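Local coordinates for bifunctional protein PutA (Bdellovibrio bacteriovorus, PDB 5UR2) that probably carries out both steps of proline breakdown, oxidising proline at a flavin and then L-glutamate gamma-semialdehyde to L-glutamate with NAD+, at residues Leu202-Ile206 / Lys805-Ile809; Lys464-Glu468 / Ile598-Tyr603; Arg557-Asp562 / Ala605-Arg609. All coordinates share one frame. Residues are numbered along the deposited sequence.

Interaction 1 (Leu202-Ile206 / Lys805-Ile809); sequences LYSQI and KSIEI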
loop_
_atom_site.group_PDB
_atom_site.type_symbol
_atom_site.label_atom_id
_atom_site.label_comp_id
_atom_site.label_asym_id
_atom_site.label_seq_id
_atom_site.Cartn_x
_atom_site.Cartn_y
_atom_site.Cartn_z
ATOM N N LEU B 202 -7.829 48.630 -8.872
ATOM C CA LEU B 202 -7.595 49.556 -9.968
ATOM C C LEU B 202 -6.874 48.942 -11.159
ATOM O O LEU B 202 -6.720 49.623 -12.175
ATOM C CB LEU B 202 -6.785 50.754 -9.487
ATOM C CG LEU B 202 -7.561 51.620 -8.518
ATOM C CD1 LEU B 202 -6.631 52.584 -7.810
ATOM C CD2 LEU B 202 -8.594 52.355 -9.325
ATOM N N TYR B 203 -6.423 47.697 -11.072
ATOM C CA TYR B 203 -5.680 47.094 -12.174
ATOM C C TYR B 203 -5.783 45.582 -12.050
ATOM O O TYR B 203 -5.530 45.040 -10.972
ATOM C CB TYR B 203 -4.210 47.542 -12.148
ATOM C CG TYR B 203 -3.310 46.934 -13.231
ATOM C CD1 TYR B 203 -3.721 46.860 -14.557
ATOM C CD2 TYR B 203 -2.035 46.456 -12.916
ATOM C CE1 TYR B 203 -2.885 46.321 -15.543
ATOM C CE2 TYR B 203 -1.193 45.917 -13.894
ATOM C CZ TYR B 203 -1.631 45.849 -15.201
ATOM O OH TYR B 203 -0.810 45.315 -16.160
ATOM N N SER B 204 -6.112 44.901 -13.154
ATOM C CA SER B 204 -6.397 43.472 -13.090
ATOM C C SER B 204 -5.202 42.578 -13.412
ATOM O O SER B 204 -5.311 41.356 -13.240
ATOM C CB SER B 204 -7.533 43.108 -14.055
ATOM O OG SER B 204 -7.056 43.057 -15.393
ATOM N N GLN B 205 -4.085 43.127 -13.898
ATOM C CA GLN B 205 -2.966 42.303 -14.347
ATOM C C GLN B 205 -1.671 42.594 -13.590
ATOM O O GLN B 205 -0.587 42.677 -14.177
ATOM C CB GLN B 205 -2.751 42.457 -15.851
ATOM C CG GLN B 205 -3.994 42.143 -16.687
ATOM C CD GLN B 205 -4.550 40.734 -16.459
ATOM O OE1 GLN B 205 -3.831 39.732 -16.533
ATOM N NE2 GLN B 205 -5.847 40.658 -16.202
ATOM N N ILE B 206 -1.746 42.730 -12.269
ATOM C CA ILE B 206 -0.519 42.882 -11.493
ATOM C C ILE B 206 0.338 41.635 -11.642
ATOM O O ILE B 206 -0.144 40.505 -11.497
ATOM C CB ILE B 206 -0.848 43.174 -10.026
ATOM C CG1 ILE B 206 -1.525 44.543 -9.921
ATOM C CG2 ILE B 206 0.416 43.094 -9.176
ATOM C CD1 ILE B 206 -2.100 44.824 -8.539
ATOM N N LYS B 805 -9.889 39.375 -22.533
ATOM C CA LYS B 805 -9.382 40.556 -23.240
ATOM C C LYS B 805 -8.198 41.200 -22.531
ATOM O O LYS B 805 -7.441 41.944 -23.163
ATOM C CB LYS B 805 -10.458 41.638 -23.406
ATOM C CG LYS B 805 -11.510 41.399 -24.474
ATOM C CD LYS B 805 -12.468 42.587 -24.523
ATOM C CE LYS B 805 -13.633 42.343 -25.473
ATOM N NZ LYS B 805 -14.685 43.378 -25.293
ATOM N N SER B 806 -8.049 40.978 -21.226
ATOM C CA SER B 806 -7.057 41.711 -20.457
ATOM C C SER B 806 -5.707 41.010 -20.354
ATOM O O SER B 806 -4.734 41.658 -19.964
ATOM C CB SER B 806 -7.594 41.989 -19.049
ATOM O OG SER B 806 -8.838 42.669 -19.125
ATOM N N ILE B 807 -5.607 39.714 -20.663
ATOM C CA ILE B 807 -4.338 39.028 -20.428
ATOM C C ILE B 807 -3.391 39.296 -21.589
ATOM O O ILE B 807 -3.806 39.461 -22.740
ATOM C CB ILE B 807 -4.521 37.517 -20.185
ATOM C CG1 ILE B 807 -5.076 36.823 -21.417
ATOM C CG2 ILE B 807 -5.432 37.293 -18.974
ATOM C CD1 ILE B 807 -5.153 35.326 -21.248
ATOM N N GLU B 808 -2.100 39.346 -21.276
ATOM C CA GLU B 808 -1.085 39.792 -22.220
ATOM C C GLU B 808 -0.321 38.606 -22.806
ATOM O O GLU B 808 0.017 37.656 -22.096
ATOM C CB GLU B 808 -0.116 40.763 -21.540
ATOM C CG GLU B 808 -0.809 41.953 -20.885
ATOM C CD GLU B 808 0.153 43.056 -20.479
ATOM O OE1 GLU B 808 1.022 43.437 -21.301
ATOM O OE2 GLU B 808 0.051 43.521 -19.324
ATOM N N ILE B 809 -0.041 38.680 -24.102
ATOM C CA ILE B 809 0.691 37.648 -24.830
ATOM C C ILE B 809 2.040 38.238 -25.230
ATOM O O ILE B 809 2.092 39.267 -25.913
ATOM C CB ILE B 809 -0.091 37.174 -26.066
ATOM C CG1 ILE B 809 -1.493 36.690 -25.683
ATOM C CG2 ILE B 809 0.668 36.096 -26.810
ATOM C CD1 ILE B 809 -2.577 37.750 -25.841
HETATM O O HOH W 1 -1.677 39.534 -18.371
#

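Interaction 2 (Lys464-Glu468 / Ile598-Tyr603); sequences KFYNE and IDFCRY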
loop_
_atom_site.group_PDB
_atom_site.type_symbol
_atom_site.label_atom_id
_atom_site.label_comp_id
_atom_site.label_asym_id
_atom_site.label_seq_id
_atom_site.Cartn_x
_atom_site.Cartn_y
_atom_site.Cartn_z
ATOM N N LYS B 464 7.341 12.867 6.702
ATOM C CA LYS B 464 6.319 13.314 5.770
ATOM C C LYS B 464 6.962 13.949 4.542
ATOM O O LYS B 464 7.986 14.617 4.644
ATOM C CB LYS B 464 5.374 14.301 6.457
ATOM C CG LYS B 464 4.242 14.810 5.593
ATOM C CD LYS B 464 3.286 15.701 6.406
ATOM C CE LYS B 464 2.347 16.548 5.522
ATOM N NZ LYS B 464 1.546 15.768 4.528
ATOM N N PHE B 465 6.376 13.703 3.373
ATOM C CA PHE B 465 6.825 14.351 2.149
ATOM C C PHE B 465 6.328 15.788 2.079
ATOM O O PHE B 465 5.154 16.063 2.349
ATOM C CB PHE B 465 6.309 13.611 0.919
ATOM C CG PHE B 465 6.589 14.327 -0.370
ATOM C CD1 PHE B 465 7.817 14.166 -1.015
ATOM C CD2 PHE B 465 5.632 15.164 -0.940
ATOM C CE1 PHE B 465 8.076 14.822 -2.203
ATOM C CE2 PHE B 465 5.888 15.833 -2.131
ATOM C CZ PHE B 465 7.115 15.665 -2.762
ATOM N N TYR B 466 7.208 16.690 1.641
ATOM C CA TYR B 466 6.849 18.082 1.379
ATOM C C TYR B 466 7.249 18.447 -0.039
ATOM O O TYR B 466 8.302 18.023 -0.526
ATOM C CB TYR B 466 7.520 19.057 2.377
ATOM C CG TYR B 466 6.958 18.897 3.765
ATOM C CD1 TYR B 466 7.501 17.966 4.667
ATOM C CD2 TYR B 466 5.841 19.629 4.156
ATOM C CE1 TYR B 466 6.948 17.796 5.935
ATOM C CE2 TYR B 466 5.284 19.482 5.434
ATOM C CZ TYR B 466 5.835 18.555 6.313
ATOM O OH TYR B 466 5.260 18.415 7.558
ATOM N N ASN B 467 6.396 19.218 -0.702
ATOM C CA ASN B 467 6.711 19.714 -2.030
ATOM C C ASN B 467 7.729 20.850 -1.974
ATOM O O ASN B 467 7.772 21.628 -1.025
ATOM C CB ASN B 467 5.446 20.206 -2.712
ATOM C CG ASN B 467 4.457 19.097 -2.954
ATOM O OD1 ASN B 467 3.653 18.759 -2.076
ATOM N ND2 ASN B 467 4.479 18.545 -4.163
ATOM N N GLU B 468 8.505 20.966 -3.036
ATOM C CA GLU B 468 9.469 22.052 -3.172
ATOM C C GLU B 468 8.767 23.404 -3.324
ATOM O O GLU B 468 7.888 23.554 -4.189
ATOM C CB GLU B 468 10.360 21.780 -4.386
ATOM C CG GLU B 468 11.316 22.907 -4.708
ATOM C CD GLU B 468 12.501 22.987 -3.765
ATOM O OE1 GLU B 468 12.776 22.015 -3.021
ATOM O OE2 GLU B 468 13.160 24.039 -3.765
ATOM N N ILE B 598 11.928 18.286 -9.114
ATOM C CA ILE B 598 12.512 18.015 -7.806
ATOM C C ILE B 598 11.573 17.145 -6.980
ATOM O O ILE B 598 12.002 16.192 -6.317
ATOM C CB ILE B 598 12.831 19.346 -7.108
ATOM C CG1 ILE B 598 13.957 20.039 -7.865
ATOM C CG2 ILE B 598 13.181 19.153 -5.593
ATOM C CD1 ILE B 598 14.108 21.530 -7.521
ATOM N N ASP B 599 10.276 17.442 -7.039
ATOM C CA ASP B 599 9.292 16.687 -6.272
ATOM C C ASP B 599 9.276 15.218 -6.674
ATOM O O ASP B 599 9.188 14.343 -5.808
ATOM C CB ASP B 599 7.892 17.297 -6.440
ATOM C CG ASP B 599 7.702 18.595 -5.655
ATOM O OD1 ASP B 599 8.542 18.905 -4.764
ATOM O OD2 ASP B 599 6.678 19.294 -5.913
ATOM N N PHE B 600 9.314 14.929 -7.984
ATOM C CA PHE B 600 9.354 13.536 -8.447
ATOM C C PHE B 600 10.559 12.803 -7.865
ATOM O O PHE B 600 10.437 11.684 -7.344
ATOM C CB PHE B 600 9.387 13.483 -9.983
ATOM C CG PHE B 600 8.034 13.653 -10.650
ATOM C CD1 PHE B 600 6.907 12.982 -10.170
ATOM C CD2 PHE B 600 7.902 14.458 -11.774
ATOM C CE1 PHE B 600 5.662 13.126 -10.785
ATOM C CE2 PHE B 600 6.649 14.619 -12.413
ATOM C CZ PHE B 600 5.532 13.948 -11.905
ATOM N N CYS B 601 11.735 13.431 -7.952
ATOM C CA CYS B 601 12.955 12.884 -7.374
ATOM C C CYS B 601 12.756 12.508 -5.915
ATOM O O CYS B 601 12.996 11.363 -5.504
ATOM C CB CYS B 601 14.084 13.907 -7.485
ATOM S SG CYS B 601 14.717 14.165 -9.136
ATOM N N ARG B 602 12.332 13.478 -5.108
ATOM C CA ARG B 602 12.251 13.223 -3.675
ATOM C C ARG B 602 11.142 12.231 -3.350
ATOM O O ARG B 602 11.315 11.370 -2.484
ATOM C CB ARG B 602 12.045 14.538 -2.918
ATOM C CG ARG B 602 13.138 15.537 -3.210
ATOM C CD ARG B 602 13.484 16.282 -1.951
ATOM N NE ARG B 602 14.386 17.397 -2.207
ATOM C CZ ARG B 602 15.709 17.301 -2.283
ATOM N NH1 ARG B 602 16.318 16.126 -2.156
ATOM N NH2 ARG B 602 16.431 18.396 -2.492
ATOM N N TYR B 603 10.004 12.323 -4.047
ATOM C CA TYR B 603 8.884 11.433 -3.752
ATOM C C TYR B 603 9.206 9.989 -4.128
ATOM O O TYR B 603 8.958 9.064 -3.346
ATOM C CB TYR B 603 7.637 11.913 -4.477
ATOM C CG TYR B 603 6.373 11.128 -4.184
ATOM C CD1 TYR B 603 5.512 11.516 -3.155
ATOM C CD2 TYR B 603 6.020 10.018 -4.955
ATOM C CE1 TYR B 603 4.315 10.807 -2.892
ATOM C CE2 TYR B 603 4.848 9.306 -4.702
ATOM C CZ TYR B 603 3.996 9.704 -3.673
ATOM O OH TYR B 603 2.839 9.001 -3.435
HETATM O O HOH W 2 10.083 17.913 -2.645
HETATM O O HOH W 3 7.133 21.996 -6.511
HETATM O O HOH W 4 12.475 19.466 -2.170
HETATM O O HOH W 5 15.306 21.087 -2.769
#

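Interaction 3 (Arg557-Asp562 / Ala605-Arg609); sequences RAALVD and ARHMR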
loop_
_atom_site.group_PDB
_atom_site.type_symbol
_atom_site.label_atom_id
_atom_site.label_comp_id
_atom_site.label_asym_id
_atom_site.label_seq_id
_atom_site.Cartn_x
_atom_site.Cartn_y
_atom_site.Cartn_z
ATOM N N ARG B 557 20.625 3.818 -4.342
ATOM C CA ARG B 557 19.952 4.337 -5.532
ATOM C C ARG B 557 19.133 5.574 -5.187
ATOM O O ARG B 557 19.161 6.571 -5.921
ATOM C CB ARG B 557 19.073 3.264 -6.177
ATOM C CG ARG B 557 19.802 1.960 -6.482
ATOM C CD ARG B 557 18.991 1.059 -7.438
ATOM N NE ARG B 557 17.616 0.831 -6.998
ATOM C CZ ARG B 557 17.160 -0.332 -6.554
ATOM N NH1 ARG B 557 17.980 -1.372 -6.478
ATOM N NH2 ARG B 557 15.890 -0.455 -6.187
ATOM N N ALA B 558 18.434 5.535 -4.045
ATOM C CA ALA B 558 17.660 6.688 -3.595
ATOM C C ALA B 558 18.554 7.894 -3.306
ATOM O O ALA B 558 18.162 9.039 -3.574
ATOM C CB ALA B 558 16.846 6.318 -2.357
ATOM N N ALA B 559 19.751 7.662 -2.747
ATOM C CA ALA B 559 20.666 8.769 -2.465
ATOM C C ALA B 559 21.150 9.440 -3.755
ATOM O O ALA B 559 21.360 10.659 -3.790
ATOM C CB ALA B 559 21.852 8.267 -1.633
ATOM N N LEU B 560 21.351 8.659 -4.821
ATOM C CA LEU B 560 21.706 9.252 -6.112
ATOM C C LEU B 560 20.581 10.139 -6.628
ATOM O O LEU B 560 20.831 11.240 -7.138
ATOM C CB LEU B 560 22.038 8.152 -7.128
ATOM C CG LEU B 560 23.450 7.564 -6.962
ATOM C CD1 LEU B 560 23.720 6.385 -7.883
ATOM C CD2 LEU B 560 24.486 8.653 -7.226
ATOM N N VAL B 561 19.333 9.692 -6.458
ATOM C CA VAL B 561 18.176 10.475 -6.880
ATOM C C VAL B 561 18.022 11.735 -6.025
ATOM O O VAL B 561 17.626 12.803 -6.525
ATOM C CB VAL B 561 16.924 9.590 -6.853
ATOM C CG1 VAL B 561 15.663 10.442 -7.086
ATOM C CG2 VAL B 561 17.069 8.538 -7.919
ATOM N N ASP B 562 18.316 11.634 -4.725
ATOM C CA ASP B 562 18.316 12.825 -3.876
ATOM C C ASP B 562 19.377 13.821 -4.321
ATOM O O ASP B 562 19.138 15.034 -4.317
ATOM C CB ASP B 562 18.528 12.450 -2.407
ATOM C CG ASP B 562 17.229 12.094 -1.696
ATOM O OD1 ASP B 562 16.175 12.710 -1.995
ATOM O OD2 ASP B 562 17.276 11.222 -0.811
ATOM N N ALA B 605 12.157 8.706 -4.479
ATOM C CA ALA B 605 13.216 8.241 -3.588
ATOM C C ALA B 605 12.647 7.886 -2.223
ATOM O O ALA B 605 12.975 6.832 -1.658
ATOM C CB ALA B 605 14.334 9.284 -3.464
ATOM N N ARG B 606 11.752 8.729 -1.701
ATOM C CA ARG B 606 11.091 8.409 -0.441
ATOM C C ARG B 606 10.303 7.104 -0.551
ATOM O O ARG B 606 10.357 6.264 0.350
ATOM C CB ARG B 606 10.179 9.563 -0.021
ATOM C CG ARG B 606 9.369 9.320 1.249
ATOM C CD ARG B 606 8.472 10.548 1.525
ATOM N NE ARG B 606 7.751 10.443 2.786
ATOM C CZ ARG B 606 6.676 9.679 2.960
ATOM N NH1 ARG B 606 6.202 8.946 1.956
ATOM N NH2 ARG B 606 6.085 9.633 4.140
ATOM N N HIS B 607 9.579 6.910 -1.654
ATOM C CA HIS B 607 8.763 5.702 -1.794
ATOM C C HIS B 607 9.631 4.448 -1.858
ATOM O O HIS B 607 9.299 3.426 -1.245
ATOM C CB HIS B 607 7.873 5.805 -3.034
ATOM C CG HIS B 607 6.666 4.919 -2.999
ATOM N ND1 HIS B 607 5.859 4.718 -4.102
ATOM C CD2 HIS B 607 6.121 4.189 -1.994
ATOM C CE1 HIS B 607 4.872 3.902 -3.778
ATOM N NE2 HIS B 607 5.010 3.564 -2.507
ATOM N N MET B 608 10.748 4.509 -2.592
ATOM C CA MET B 608 11.615 3.341 -2.696
ATOM C C MET B 608 12.167 2.961 -1.332
ATOM O O MET B 608 12.304 1.773 -1.014
ATOM C CB MET B 608 12.755 3.621 -3.679
ATOM C CG MET B 608 13.627 2.389 -4.039
ATOM S SD MET B 608 12.665 1.178 -5.017
ATOM C CE MET B 608 12.251 -0.084 -3.799
ATOM N N ARG B 609 12.448 3.965 -0.498
ATOM C CA ARG B 609 12.922 3.704 0.851
ATOM C C ARG B 609 11.866 3.007 1.690
ATOM O O ARG B 609 12.216 2.192 2.554
ATOM C CB ARG B 609 13.367 5.006 1.509
ATOM C CG ARG B 609 14.679 5.529 0.946
ATOM C CD ARG B 609 15.049 6.884 1.564
ATOM N NE ARG B 609 16.435 7.180 1.270
ATOM C CZ ARG B 609 16.854 8.239 0.584
ATOM N NH1 ARG B 609 15.982 9.132 0.133
ATOM N NH2 ARG B 609 18.155 8.408 0.359
#

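Interaction 1 (Leu202-Ile206 / Lys805-Ile809)
No direct hydrogen bond joins these two segments, and the polar link between them runs through water. Water 1 donates to Gln205 OE1 (2.8 Å) and accepts from the backbone Glu808 N (2.9 Å), so the side-chain amide of Gln205 is tied to the main chain of segment 805-809. The far side of the same amide is held locally, Gln205 NE2 donating to Ser204 OG at 2.8 Å, which fixes the orientation of the carboxamide group.

Van der Waals contacts supply the rest. Gln205, the centre of the contact, points its CA-to-CB bond toward the opposite segment; its CG lies 3.4 Å from Ser806 O, its NE2 3.6 Å from Ser806 CB and its OE1 3.8 Å from Ile807 CG2. Ser204 OG adds a 3.8 Å approach to Ser806 CB.

The remaining polar ends converge on shared outside partners. Tyr203 OH comes within 3.7 Å of Glu808 OE2, and Lys816 stands by both, forming a salt bridge with Glu808 and a weak hydrogen bond with Tyr203. Glu152 bonds to both segments, its carboxylate to Ser204 OG and its backbone N to Ser806 OG.

This is a water-bridged contact between domains: the loop after strand 194-197 of the proline dehydrogenase TIM barrel meets the end of helix 790-806, and the residues that follow it, in the aldehyde dehydrogenase region.

Interaction 2 (Lys464-Glu468 / Ile598-Tyr603)
Along helix 587-611, the first residue to meet the extended segment 464-468 is Ile598, whose CG2 lies 3.9 Å from Glu468 OE1. Asp599 follows and anchors the contact with both carboxylate oxygens: OD1 accepts from the backbone Glu468 N at 2.7 Å, while OD2 accepts from Asn467 ND2 at 2.9 Å. Both bonds are nearly straight, so a single acidic side chain holds the loop by main chain and side chain together. Two waters widen this grip, water 2 bridging Asp599 OD1 to Tyr466 O and water 3 bridging Asp599 OD2 to Glu468 O.

One turn later, Arg602 meets Glu468 through solvent. Waters 4 and 5 both donate to Glu468 OE1 and accept from Arg602 NE and NH2, respectively; the direct salt bridges of these charges go to Asp566 for Arg602 and Arg572 for Glu468. The CB of Arg602 also lies at the edge of the Phe465 ring, 4.0 Å from CE1.

Tyr603 then turns its ring edge to the face of Phe465 in a T-shaped stack, with centroids 5.4 Å apart and planes at 87°. Phe465 CE1 packs 3.7 Å from Tyr603 CB, giving the loop an aromatic anchor beside the polar one.

Around the contact, helix 554-570 packs against Ile598, Cys601 and Arg602, whereas the loop carrying Val938, Asp939 and Arg940 borders Phe465, Asn467, Asp599 and Tyr603. At the start of the segment, Lys464 NZ makes a hydrogen bond to Gly618 O of the second subunit.

Interaction 3 (Arg557-Asp562 / Ala605-Arg609)
Two antiparallel helices of the aldehyde dehydrogenase region, 554-570 and 587-611, pack here in a buried contact with a salt bridge at its margin. The axes of the short segments approach to 9.2 Å and run at 166° to each other.

Alanines permit the close approach of the backbones: the CA atoms of Ala558 and Ala605 are 4.7 Å apart, and Ala558 CB meets Ala605 CB at 4.0 Å. Ala605 CB also lies 3.8 Å from Ala558 O and 4.0 Å from Val561 CG1, so this one methyl group sits against a full turn of the partner helix.

Arg609 extends beside this apolar seam. Its NH1 forms a salt bridge with Asp562 OD2 at 2.6 Å, and its NH2 adds a weak hydrogen bond to the same oxygen at 3.2 Å. One face of the guanidinium lies over Ala558, with CZ 3.5 Å from Ala558 CB, while Glu555 binds its NE. The charged group is thereby held flat along helix 554-570. Farther along, Met608 SD lies at the edge of the Arg557 guanidinium, 3.8 Å from NH2; Arg557 NE itself donates to Val657 O.

Helix 646-657 packs against both partners, touching Val561 through Thr653 and Val657 and Met608 through Val657, while Trp549 of helix 532-549 contacts Arg557 and Leu560.

In the fold
Interactions 2 and 3 are neighbours on helix 587-611, their centres 11 Å apart. They touch at several points, among them Cys601 O 3.2 Å from Val561 CG1 and the long, weak ion pair of Arg602 with Asp562, and their segments alternate along the chain: 464-468, 557-562, 598-603, 605-609. One helix holds the extended segment 464-468 and helix 554-570 through successive turns. Interaction 1 lies on the opposite side of the chain's centre, 33 Å and 43 Å from the centres of interactions 2 and 3. Its segments enclose both others in sequence, bringing the proline dehydrogenase barrel against the aldehyde dehydrogenase region, whereas interaction 2 fixes the loop between helices 440-444 and 476-491 to helix 587-611.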